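Local structure of sugar-phosphate aldolase (Thermotoga maritima, 1PVT) at residues Leu129-Leu134 and Lys215-Leu220; His151-Ile156 and Val210-Lys215; Ile162-Phe167 and Ala188-Lys193; Tyr15-Lys20 and Ser67-Val72. The protein belongs to the class II aldolase and adducin family of sugar-phosphate aldolases and has an alpha/beta fold with a central mixed sheet. All blocks are in the same frame, centred on the assembly; numbering follows the deposited sequence.

Interaction 1: residues Leu129-Leu134 and Lys215-Leu220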
# COMPACT_ATOMS: atom_id res chain seq x y z
N LEU A 129 -1.71 -14.36 -0.36
CA LEU A 129 -1.99 -15.67 0.22
C LEU A 129 -0.82 -16.29 1.00
O LEU A 129 -0.97 -16.69 2.15
CB LEU A 129 -2.41 -16.61 -0.90
CG LEU A 129 -2.06 -18.08 -0.70
CD1 LEU A 129 -2.90 -18.65 0.41
CD2 LEU A 129 -2.29 -18.85 -1.99
N ASN A 130 0.33 -16.39 0.36
CA ASN A 130 1.48 -16.99 1.01
C ASN A 130 2.03 -16.19 2.17
O ASN A 130 2.39 -16.76 3.20
CB ASN A 130 2.58 -17.23 -0.01
CG ASN A 130 2.29 -18.42 -0.89
OD1 ASN A 130 2.49 -19.56 -0.50
ND2 ASN A 130 1.80 -18.16 -2.09
N LEU A 131 2.11 -14.88 2.01
CA LEU A 131 2.63 -14.03 3.07
C LEU A 131 1.63 -14.10 4.22
O LEU A 131 1.99 -14.00 5.39
CB LEU A 131 2.75 -12.59 2.58
CG LEU A 131 4.08 -11.93 2.93
CD1 LEU A 131 5.23 -12.91 2.72
CD2 LEU A 131 4.26 -10.71 2.04
N LEU A 132 0.37 -14.29 3.84
CA LEU A 132 -0.69 -14.41 4.81
C LEU A 132 -0.45 -15.71 5.54
O LEU A 132 -0.27 -15.73 6.74
CB LEU A 132 -2.02 -14.47 4.08
CG LEU A 132 -3.14 -13.59 4.62
CD1 LEU A 132 -2.61 -12.19 4.96
CD2 LEU A 132 -4.22 -13.53 3.56
N THR A 133 -0.43 -16.80 4.79
CA THR A 133 -0.19 -18.12 5.35
C THR A 133 0.98 -18.08 6.31
O THR A 133 0.89 -18.53 7.44
CB THR A 133 0.15 -19.13 4.28
OG1 THR A 133 -0.89 -19.14 3.30
CG2 THR A 133 0.30 -20.50 4.87
N LEU A 134 2.09 -17.55 5.82
CA LEU A 134 3.32 -17.45 6.60
C LEU A 134 3.17 -16.73 7.93
O LEU A 134 3.76 -17.14 8.92
CB LEU A 134 4.40 -16.79 5.73
CG LEU A 134 5.75 -16.33 6.31
CD1 LEU A 134 5.63 -14.92 6.85
CD2 LEU A 134 6.22 -17.31 7.37
N LYS A 215 6.70 -14.11 -3.70
CA LYS A 215 7.51 -15.18 -4.24
C LYS A 215 8.39 -15.76 -3.17
O LYS A 215 8.45 -16.98 -3.01
CB LYS A 215 8.34 -14.68 -5.41
CG LYS A 215 8.69 -15.78 -6.38
CD LYS A 215 8.94 -15.23 -7.77
CE LYS A 215 9.13 -16.35 -8.82
NZ LYS A 215 9.11 -15.84 -10.24
N ALA A 216 9.07 -14.90 -2.42
CA ALA A 216 9.95 -15.37 -1.36
C ALA A 216 9.17 -16.14 -0.33
O ALA A 216 9.62 -17.16 0.16
CB ALA A 216 10.65 -14.22 -0.71
N ALA A 217 8.00 -15.64 0.02
CA ALA A 217 7.18 -16.31 1.01
C ALA A 217 6.82 -17.67 0.47
O ALA A 217 6.94 -18.68 1.15
CB ALA A 217 5.93 -15.53 1.28
N GLU A 218 6.40 -17.68 -0.79
CA GLU A 218 5.99 -18.92 -1.43
C GLU A 218 7.11 -19.94 -1.49
O GLU A 218 6.88 -21.13 -1.26
CB GLU A 218 5.47 -18.63 -2.82
CG GLU A 218 4.79 -19.83 -3.44
CD GLU A 218 3.86 -19.44 -4.55
OE1 GLU A 218 3.78 -18.22 -4.85
OE2 GLU A 218 3.20 -20.34 -5.11
N ILE A 219 8.32 -19.48 -1.81
CA ILE A 219 9.47 -20.37 -1.88
C ILE A 219 9.77 -20.92 -0.48
O ILE A 219 10.04 -22.10 -0.31
CB ILE A 219 10.72 -19.64 -2.40
CG1 ILE A 219 10.48 -19.14 -3.82
CG2 ILE A 219 11.91 -20.57 -2.40
CD1 ILE A 219 11.64 -18.35 -4.39
N LEU A 220 9.73 -20.04 0.52
CA LEU A 220 10.00 -20.46 1.89
C LEU A 220 9.05 -21.57 2.27
O LEU A 220 9.46 -22.65 2.70
CB LEU A 220 9.79 -19.29 2.85
CG LEU A 220 10.03 -19.62 4.32
CD1 LEU A 220 11.51 -19.80 4.55
CD2 LEU A 220 9.51 -18.52 5.20
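Asn-130 lies against Glu-218 and Ala-217 where the short helix 129-134 crosses the long helix 203-224. The Asn-130 amide crosses the start of the Glu-218 chain obliquely: with CG anti to its carbonyl carbon (chi1 -76°), the amide carbon comes to lie 3.7 Å from Glu-218 CB, and OD1 is equally 3.7 Å from Glu-218 CG. Amide and carboxylate planes differ by only 22°, yet ND2 and OE1, 3.4 Å apart, are badly angled and form no hydrogen bond. The amide nitrogen instead donates to Glu-214, one turn earlier on the long helix, whose carboxylate also takes a weak bond from the backbone N of Leu-131. On the buried side, Ala-217 CB sits 4.0 Å from Asn-130 CB and also lies near the backbone N of Leu-131. One turn further along both helices the branches of Leu-134 and Leu-220 meet, CD2 to CD2 at 4.1 Å. Met-147 of helix 144-147 touches Leu-131, Leu-134, Ala-217 and Leu-220, closing the apolar side of the joint. Within the short helix, Thr-133 OG1 donates to Leu-129 O, which already accepts from Thr-133 N. The axes approach to 8.1 Å at 55°, a close helix-helix crossing with an alanine at its centre, here joining two helices of the class II aldolase/adducin fold.

Interaction 2: residues His151-Ile156 and Val210-Lys215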
# COMPACT_ATOMS: atom_id res chain seq x y z
N HIS A 151 16.38 -15.57 -2.17
CA HIS A 151 16.87 -15.33 -3.51
C HIS A 151 17.21 -13.87 -3.62
O HIS A 151 16.49 -13.01 -3.11
CB HIS A 151 15.85 -15.73 -4.59
CG HIS A 151 14.54 -15.02 -4.48
ND1 HIS A 151 13.73 -14.80 -5.57
CD2 HIS A 151 13.88 -14.52 -3.41
CE1 HIS A 151 12.62 -14.19 -5.18
NE2 HIS A 151 12.69 -14.01 -3.87
N PRO A 152 18.33 -13.57 -4.27
CA PRO A 152 18.80 -12.20 -4.47
C PRO A 152 17.66 -11.20 -4.61
O PRO A 152 17.57 -10.24 -3.85
CB PRO A 152 19.66 -12.31 -5.72
CG PRO A 152 20.31 -13.66 -5.51
CD PRO A 152 19.15 -14.52 -5.05
N GLU A 153 16.78 -11.45 -5.57
CA GLU A 153 15.64 -10.58 -5.82
C GLU A 153 15.13 -9.77 -4.62
O GLU A 153 14.78 -8.60 -4.77
CB GLU A 153 14.49 -11.41 -6.39
CG GLU A 153 14.51 -11.58 -7.90
CD GLU A 153 13.60 -10.59 -8.61
OE1 GLU A 153 12.36 -10.82 -8.63
OE2 GLU A 153 14.11 -9.57 -9.14
N VAL A 154 15.09 -10.37 -3.44
CA VAL A 154 14.60 -9.66 -2.26
C VAL A 154 15.56 -8.57 -1.80
O VAL A 154 15.19 -7.40 -1.68
CB VAL A 154 14.38 -10.60 -1.09
CG1 VAL A 154 13.57 -9.89 -0.02
CG2 VAL A 154 13.70 -11.86 -1.56
N LEU A 155 16.79 -8.99 -1.53
CA LEU A 155 17.88 -8.13 -1.07
C LEU A 155 17.88 -6.79 -1.82
O LEU A 155 17.88 -5.72 -1.21
CB LEU A 155 19.21 -8.86 -1.28
CG LEU A 155 19.14 -10.40 -1.22
CD1 LEU A 155 20.51 -11.02 -1.50
CD2 LEU A 155 18.64 -10.82 0.15
N ILE A 156 17.89 -6.89 -3.14
CA ILE A 156 17.89 -5.74 -4.03
C ILE A 156 16.73 -4.79 -3.74
O ILE A 156 16.94 -3.61 -3.48
CB ILE A 156 17.77 -6.18 -5.51
CG1 ILE A 156 18.97 -7.04 -5.90
CG2 ILE A 156 17.64 -4.96 -6.41
CD1 ILE A 156 18.84 -7.69 -7.27
N VAL A 210 5.55 -6.30 -3.88
CA VAL A 210 4.57 -7.22 -3.36
C VAL A 210 4.88 -8.57 -3.99
O VAL A 210 5.14 -9.55 -3.29
CB VAL A 210 3.16 -6.83 -3.76
CG1 VAL A 210 2.19 -7.91 -3.37
CG2 VAL A 210 2.79 -5.53 -3.09
N GLU A 211 4.88 -8.61 -5.32
CA GLU A 211 5.18 -9.82 -6.07
C GLU A 211 6.38 -10.54 -5.47
O GLU A 211 6.28 -11.69 -5.03
CB GLU A 211 5.50 -9.49 -7.51
CG GLU A 211 4.34 -9.62 -8.44
CD GLU A 211 4.78 -9.58 -9.88
OE1 GLU A 211 3.96 -9.92 -10.76
OE2 GLU A 211 5.95 -9.21 -10.13
N ILE A 212 7.51 -9.85 -5.44
CA ILE A 212 8.74 -10.40 -4.90
C ILE A 212 8.58 -10.93 -3.48
O ILE A 212 8.95 -12.06 -3.19
CB ILE A 212 9.90 -9.36 -5.01
CG1 ILE A 212 10.23 -9.15 -6.49
CG2 ILE A 212 11.13 -9.85 -4.27
CD1 ILE A 212 11.20 -8.05 -6.76
N LEU A 213 8.02 -10.13 -2.58
CA LEU A 213 7.82 -10.61 -1.22
C LEU A 213 7.03 -11.91 -1.26
O LEU A 213 7.37 -12.88 -0.58
CB LEU A 213 7.07 -9.59 -0.38
CG LEU A 213 7.95 -8.48 0.20
CD1 LEU A 213 7.14 -7.71 1.24
CD2 LEU A 213 9.20 -9.08 0.85
N GLU A 214 5.97 -11.92 -2.05
CA GLU A 214 5.13 -13.10 -2.17
C GLU A 214 5.94 -14.30 -2.62
O GLU A 214 5.88 -15.38 -2.02
CB GLU A 214 4.03 -12.87 -3.21
CG GLU A 214 2.61 -13.06 -2.70
CD GLU A 214 2.44 -14.30 -1.86
OE1 GLU A 214 2.94 -14.32 -0.71
OE2 GLU A 214 1.80 -15.26 -2.34
N LYS A 215 6.70 -14.11 -3.70
CA LYS A 215 7.51 -15.18 -4.24
C LYS A 215 8.39 -15.76 -3.17
O LYS A 215 8.45 -16.98 -3.01
CB LYS A 215 8.34 -14.68 -5.41
CG LYS A 215 8.69 -15.78 -6.38
CD LYS A 215 8.94 -15.23 -7.77
CE LYS A 215 9.13 -16.35 -8.82
NZ LYS A 215 9.11 -15.84 -10.24
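Ile-212 of the long helix 203-224 packs into helix 152-157 between Glu-153 and Val-154, a small helix-helix interface at the periphery of the class II aldolase/adducin fold. The tight part belongs to the two branches of the isoleucine. CG2, anti to the backbone N, presses on the turn of the short helix, 4.0 Å from Val-154 CA and 3.9 Å from Glu-153 O, and also meets Val-154 CG2. The other branch, with CG1 anti to the carbonyl carbon (chi1 -68°), extends through CD1 to the carboxylate of Glu-153. There the two side chains cross at about a right angle, and Glu-153 OE1 lies 3.5 Å from both CG1 and CD1. Val-154 and His-151 also rest on Ala-216, while Leu-213, lying deeper, turns to Phe-158, so the interface grades into the protein interior on that side.

Toward solvent the contact slackens. Glu-153, bent at chi2 (-98°), and the exposed, extended Lys-215 do not pair: Glu-153 OE1 and Lys-215 NZ remain 6.2 Å apart, a separation at which opposite charges may still attract weakly. Lys-215 contributes mainly its CB, which approaches His-151 CE1 obliquely. No hydrogen bond links the two segments. The imidazole is covered on one face by Glu-153 CB, 3.5 Å above the ring plane and offset toward the rim, and its edge is directed at the long helix, with His-151 NE2 4.3 Å from Ile-212 O.

Interaction 3: residues Ile162-Phe167 and Ala188-Lys193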
# COMPACT_ATOMS: atom_id res chain seq x y z
N ILE A 162 12.61 -5.70 5.87
CA ILE A 162 11.25 -5.31 6.24
C ILE A 162 10.97 -5.34 7.73
O ILE A 162 11.74 -5.90 8.51
CB ILE A 162 10.22 -6.24 5.56
CG1 ILE A 162 10.67 -7.69 5.70
CG2 ILE A 162 10.05 -5.86 4.11
CD1 ILE A 162 9.73 -8.69 5.09
N SER A 163 9.84 -4.75 8.11
CA SER A 163 9.44 -4.71 9.51
C SER A 163 7.97 -5.04 9.66
O SER A 163 7.16 -4.75 8.78
CB SER A 163 9.71 -3.32 10.08
OG SER A 163 9.05 -2.34 9.30
N VAL A 164 7.62 -5.68 10.77
CA VAL A 164 6.24 -6.05 11.04
C VAL A 164 5.62 -4.96 11.89
O VAL A 164 6.33 -4.23 12.56
CB VAL A 164 6.16 -7.38 11.80
CG1 VAL A 164 4.72 -7.78 11.99
CG2 VAL A 164 6.92 -8.45 11.05
N VAL A 165 4.30 -4.87 11.87
CA VAL A 165 3.60 -3.85 12.64
C VAL A 165 2.38 -4.43 13.37
O VAL A 165 1.46 -4.95 12.73
CB VAL A 165 3.12 -2.70 11.73
CG1 VAL A 165 2.25 -1.73 12.51
CG2 VAL A 165 4.32 -1.98 11.14
N GLU A 166 2.38 -4.33 14.70
CA GLU A 166 1.27 -4.84 15.50
C GLU A 166 -0.01 -4.13 15.06
O GLU A 166 -0.20 -2.93 15.31
CB GLU A 166 1.50 -4.59 16.99
CG GLU A 166 2.97 -4.42 17.41
CD GLU A 166 3.55 -3.07 16.97
OE1 GLU A 166 2.90 -2.02 17.21
OE2 GLU A 166 4.67 -3.05 16.40
N PHE A 167 -0.88 -4.88 14.39
CA PHE A 167 -2.14 -4.36 13.88
C PHE A 167 -3.16 -4.20 15.00
O PHE A 167 -3.51 -5.18 15.66
CB PHE A 167 -2.69 -5.33 12.83
CG PHE A 167 -3.69 -4.71 11.90
CD1 PHE A 167 -3.30 -4.19 10.67
CD2 PHE A 167 -5.04 -4.64 12.25
CE1 PHE A 167 -4.23 -3.61 9.80
CE2 PHE A 167 -5.97 -4.06 11.39
CZ PHE A 167 -5.57 -3.55 10.17
N ALA A 188 8.86 -1.58 2.64
CA ALA A 188 7.74 -2.48 2.87
C ALA A 188 7.49 -2.77 4.35
O ALA A 188 8.43 -2.97 5.12
CB ALA A 188 7.96 -3.79 2.12
N VAL A 189 6.22 -2.79 4.73
CA VAL A 189 5.84 -3.08 6.11
C VAL A 189 4.78 -4.15 6.10
O VAL A 189 3.81 -4.06 5.35
CB VAL A 189 5.28 -1.83 6.81
CG1 VAL A 189 4.28 -2.24 7.90
CG2 VAL A 189 6.43 -1.05 7.43
N LEU A 190 4.96 -5.17 6.94
CA LEU A 190 4.00 -6.26 7.03
C LEU A 190 3.09 -6.02 8.21
O LEU A 190 3.55 -6.05 9.34
CB LEU A 190 4.70 -7.59 7.26
CG LEU A 190 5.42 -8.24 6.09
CD1 LEU A 190 6.41 -9.23 6.65
CD2 LEU A 190 4.43 -8.92 5.15
N TRP A 191 1.81 -5.76 7.96
CA TRP A 191 0.86 -5.57 9.06
C TRP A 191 0.55 -6.97 9.50
O TRP A 191 -0.26 -7.66 8.89
CB TRP A 191 -0.43 -4.89 8.62
CG TRP A 191 -0.28 -3.47 8.18
CD1 TRP A 191 0.84 -2.69 8.30
CD2 TRP A 191 -1.28 -2.66 7.56
NE1 TRP A 191 0.59 -1.44 7.77
CE2 TRP A 191 -0.70 -1.40 7.31
CE3 TRP A 191 -2.60 -2.88 7.17
CZ2 TRP A 191 -1.40 -0.37 6.70
CZ3 TRP A 191 -3.30 -1.85 6.57
CH2 TRP A 191 -2.70 -0.61 6.34
N ASP A 192 1.22 -7.40 10.56
CA ASP A 192 1.04 -8.74 11.08
C ASP A 192 -0.43 -9.15 11.09
O ASP A 192 -1.26 -8.50 11.72
CB ASP A 192 1.62 -8.84 12.48
CG ASP A 192 1.58 -10.26 13.02
OD1 ASP A 192 0.46 -10.71 13.36
OD2 ASP A 192 2.65 -10.91 13.09
N LYS A 193 -0.72 -10.23 10.35
CA LYS A 193 -2.06 -10.79 10.25
C LYS A 193 -2.96 -10.07 9.24
O LYS A 193 -4.05 -10.54 8.93
CB LYS A 193 -2.72 -10.77 11.63
CG LYS A 193 -3.66 -11.93 11.90
CD LYS A 193 -2.89 -13.21 12.15
CE LYS A 193 -3.84 -14.35 12.47
NZ LYS A 193 -3.12 -15.59 12.90
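Ile-162 reaches across to Ala-188 and Leu-190 at the start of a parallel strand pair, the two strands of a beta-alpha-beta unit whose connection contains helix 173-182. Starting at CB, the isoleucine lies 3.8 Å from Ala-188 O. Its CG2 branch comes nearer to the neighbouring strand, meeting that same oxygen and, at 3.6 Å, Ala-188 CB. CG1 takes the crowded position between the backbone N and the carbonyl carbon (chi1 45°). Beyond it the chain continues extended, and its last atom, CD1, meets Leu-190 CD1 at 3.7 Å. Leu-144 of helix 144-147 touches Ile-162, Val-164 and Leu-190 on this face.

Leu-190 also joins the backbones. Its N donates to Ser-163 O at 2.9 Å in a nearly straight bond (164°), and its O accepts from Val-165 N in a more bent one of equal length. A further bond, from Asp-192 N to Val-165 O, is weak. The CA-H groups of Val-189 and Val-164 add contacts to Ser-163 O and Leu-190 O.

The other face carries Ser-163, Val-165, Val-189 and Trp-191. Helix 173-182 covers Val-165 and Trp-191, and the Val-165 CG2 methyl packs on Val-189 CG1. Phe-167 meets Trp-191 obliquely, with Trp-191 CG at the edge of the phenyl ring and in its plane; the ring planes are 52° apart. Phe-167 CD1 lies 3.6 Å from Trp-191 CB.

Interaction 4: residues Tyr15-Lys20 and Ser67-Val72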
# COMPACT_ATOMS: atom_id res chain seq x y z
N TYR A 15 -5.26 -4.60 -11.97
CA TYR A 15 -5.49 -5.78 -12.79
C TYR A 15 -4.57 -6.92 -12.41
O TYR A 15 -5.02 -8.01 -12.07
CB TYR A 15 -5.28 -5.48 -14.26
CG TYR A 15 -5.42 -6.71 -15.11
CD1 TYR A 15 -6.67 -7.29 -15.30
CD2 TYR A 15 -4.30 -7.33 -15.66
CE1 TYR A 15 -6.80 -8.47 -16.02
CE2 TYR A 15 -4.42 -8.51 -16.39
CZ TYR A 15 -5.68 -9.08 -16.57
OH TYR A 15 -5.83 -10.27 -17.26
N TRP A 16 -3.27 -6.67 -12.48
CA TRP A 16 -2.32 -7.71 -12.15
C TRP A 16 -2.50 -8.27 -10.76
O TRP A 16 -2.27 -9.45 -10.51
CB TRP A 16 -0.91 -7.18 -12.35
CG TRP A 16 -0.60 -7.23 -13.78
CD1 TRP A 16 -0.72 -6.22 -14.70
CD2 TRP A 16 -0.29 -8.41 -14.52
NE1 TRP A 16 -0.52 -6.71 -15.97
CE2 TRP A 16 -0.25 -8.05 -15.89
CE3 TRP A 16 -0.05 -9.75 -14.15
CZ2 TRP A 16 0.02 -8.99 -16.89
CZ3 TRP A 16 0.22 -10.67 -15.15
CH2 TRP A 16 0.25 -10.29 -16.51
N LEU A 17 -2.91 -7.40 -9.85
CA LEU A 17 -3.17 -7.76 -8.46
C LEU A 17 -4.29 -8.82 -8.41
O LEU A 17 -4.17 -9.84 -7.71
CB LEU A 17 -3.60 -6.49 -7.71
CG LEU A 17 -2.93 -6.00 -6.42
CD1 LEU A 17 -1.51 -6.48 -6.34
CD2 LEU A 17 -2.98 -4.48 -6.40
N ALA A 18 -5.36 -8.57 -9.16
CA ALA A 18 -6.51 -9.47 -9.20
C ALA A 18 -6.23 -10.76 -9.96
O ALA A 18 -6.54 -11.85 -9.49
CB ALA A 18 -7.70 -8.75 -9.83
N ILE A 19 -5.64 -10.63 -11.14
CA ILE A 19 -5.34 -11.79 -11.96
C ILE A 19 -4.37 -12.75 -11.30
O ILE A 19 -4.47 -13.94 -11.52
CB ILE A 19 -4.74 -11.37 -13.32
CG1 ILE A 19 -5.04 -12.42 -14.37
CG2 ILE A 19 -3.24 -11.18 -13.21
CD1 ILE A 19 -6.45 -12.42 -14.85
N LYS A 20 -3.43 -12.24 -10.51
CA LYS A 20 -2.49 -13.14 -9.86
C LYS A 20 -2.96 -13.51 -8.48
O LYS A 20 -2.23 -14.12 -7.70
CB LYS A 20 -1.10 -12.51 -9.82
CG LYS A 20 -0.56 -12.32 -11.22
CD LYS A 20 0.88 -11.85 -11.23
CE LYS A 20 1.81 -12.91 -10.70
NZ LYS A 20 3.23 -12.47 -10.75
N SER A 67 -14.05 -0.61 -3.10
CA SER A 67 -13.38 -0.88 -4.36
C SER A 67 -12.65 -2.22 -4.35
O SER A 67 -11.97 -2.59 -3.38
CB SER A 67 -12.39 0.24 -4.71
OG SER A 67 -11.21 0.16 -3.95
N ARG A 68 -12.81 -2.93 -5.47
CA ARG A 68 -12.21 -4.23 -5.69
C ARG A 68 -11.32 -4.12 -6.91
O ARG A 68 -11.73 -3.62 -7.95
CB ARG A 68 -13.31 -5.26 -5.90
CG ARG A 68 -14.09 -5.51 -4.63
CD ARG A 68 -15.29 -6.41 -4.85
NE ARG A 68 -16.41 -5.69 -5.44
CZ ARG A 68 -17.67 -5.79 -5.01
NH1 ARG A 68 -17.98 -6.59 -3.99
NH2 ARG A 68 -18.63 -5.10 -5.62
N MSE A 69 -10.09 -4.58 -6.75
CA MSE A 69 -9.11 -4.51 -7.82
C MSE A 69 -9.60 -5.08 -9.14
O MSE A 69 -9.24 -4.57 -10.21
CB MSE A 69 -7.84 -5.24 -7.41
CG MSE A 69 -7.25 -4.74 -6.11
SE MSE A 69 -6.97 -2.80 -6.01
CE MSE A 69 -8.68 -2.28 -5.26
N ARG A 70 -10.42 -6.13 -9.08
CA ARG A 70 -10.90 -6.77 -10.31
C ARG A 70 -11.87 -5.86 -10.99
O ARG A 70 -12.39 -6.18 -12.06
CB ARG A 70 -11.58 -8.11 -10.01
CG ARG A 70 -12.93 -8.02 -9.32
CD ARG A 70 -13.62 -9.39 -9.26
NE ARG A 70 -14.99 -9.30 -8.74
CZ ARG A 70 -15.31 -9.34 -7.45
NH1 ARG A 70 -14.35 -9.48 -6.54
NH2 ARG A 70 -16.58 -9.22 -7.07
N GLU A 71 -12.09 -4.70 -10.37
CA GLU A 71 -13.01 -3.70 -10.89
C GLU A 71 -12.33 -2.35 -11.15
O GLU A 71 -12.57 -1.73 -12.19
CB GLU A 71 -14.18 -3.51 -9.94
CG GLU A 71 -14.90 -4.81 -9.60
CD GLU A 71 -16.31 -4.59 -9.05
OE1 GLU A 71 -16.46 -3.83 -8.06
OE2 GLU A 71 -17.26 -5.20 -9.60
N VAL A 72 -11.49 -1.89 -10.23
CA VAL A 72 -10.86 -0.60 -10.45
C VAL A 72 -9.94 -0.61 -11.66
O VAL A 72 -9.57 0.44 -12.18
CB VAL A 72 -10.07 -0.12 -9.20
CG1 VAL A 72 -10.41 -0.99 -8.01
CG2 VAL A 72 -8.59 -0.08 -9.50
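Ala-18, near the end of helix 2-19, and Arg-70, in the one-turn helix 69-72, bring their backbones together, with CA atoms 5.3 Å apart. The small Ala-18 side chain is consistent with so near an approach: its CB points at the turn, 3.8 Å from Arg-70 CA and 3.9 Å from Arg-70 CB, and meets Met-69 CB at 4.3 Å. Leu-17 adds a second apolar touch, its CD2 4.3 Å from CG of the selenomethionine Met-69. Past CG that chain turns away from helix 2-19 toward Ile-30 and Ser-23, and Leu-17 also touches Ile-30, so the two share a neighbour on strand 28-34. On helix 2-19, Tyr-15 turns its ring edge-to-face with Tyr-73. Arg-70 contributes only the root of its side chain. Its CG lies between the backbone N and the carbonyl carbon (chi1 71°), and from there the chain runs extended and away.

The polar groups of the turn deal with one another instead. Arg-68 NE makes a 3.2 Å salt bridge to Glu-71 OE1, which lies in the guanidinium plane but is itself met from above the carboxylate plane (72° out). Because no hydrogen bond or salt bridge passes between the two segments, their join rests on the fit of an alanine and a leucine against the turn, while the charges of Arg-68 and Glu-71 probably steady the turn itself.

How the interactions relate
Interactions 1 and 2 use overlapping parts of helix 203-224, sharing Lys-215; interaction 1 is the more buried, whereas interaction 2 opens to solvent at its charged rim. Interaction 3 differs in kind, held by backbone hydrogen bonds between parallel strands at the sheet edge. It meets interactions 1 and 2 through apolar side chains: Leu-131 meets Leu-190 at 3.6 Å between CD2 atoms, and Leu-213 packs against Ala-188 and Ile-162. Interaction 4 stands apart, partly buried and apolar, linking helix 2-19 to a one-turn helix. Its connection to interaction 2 is a surface salt bridge, Lys-20 NZ to Glu-211 OE1 at 2.6 Å.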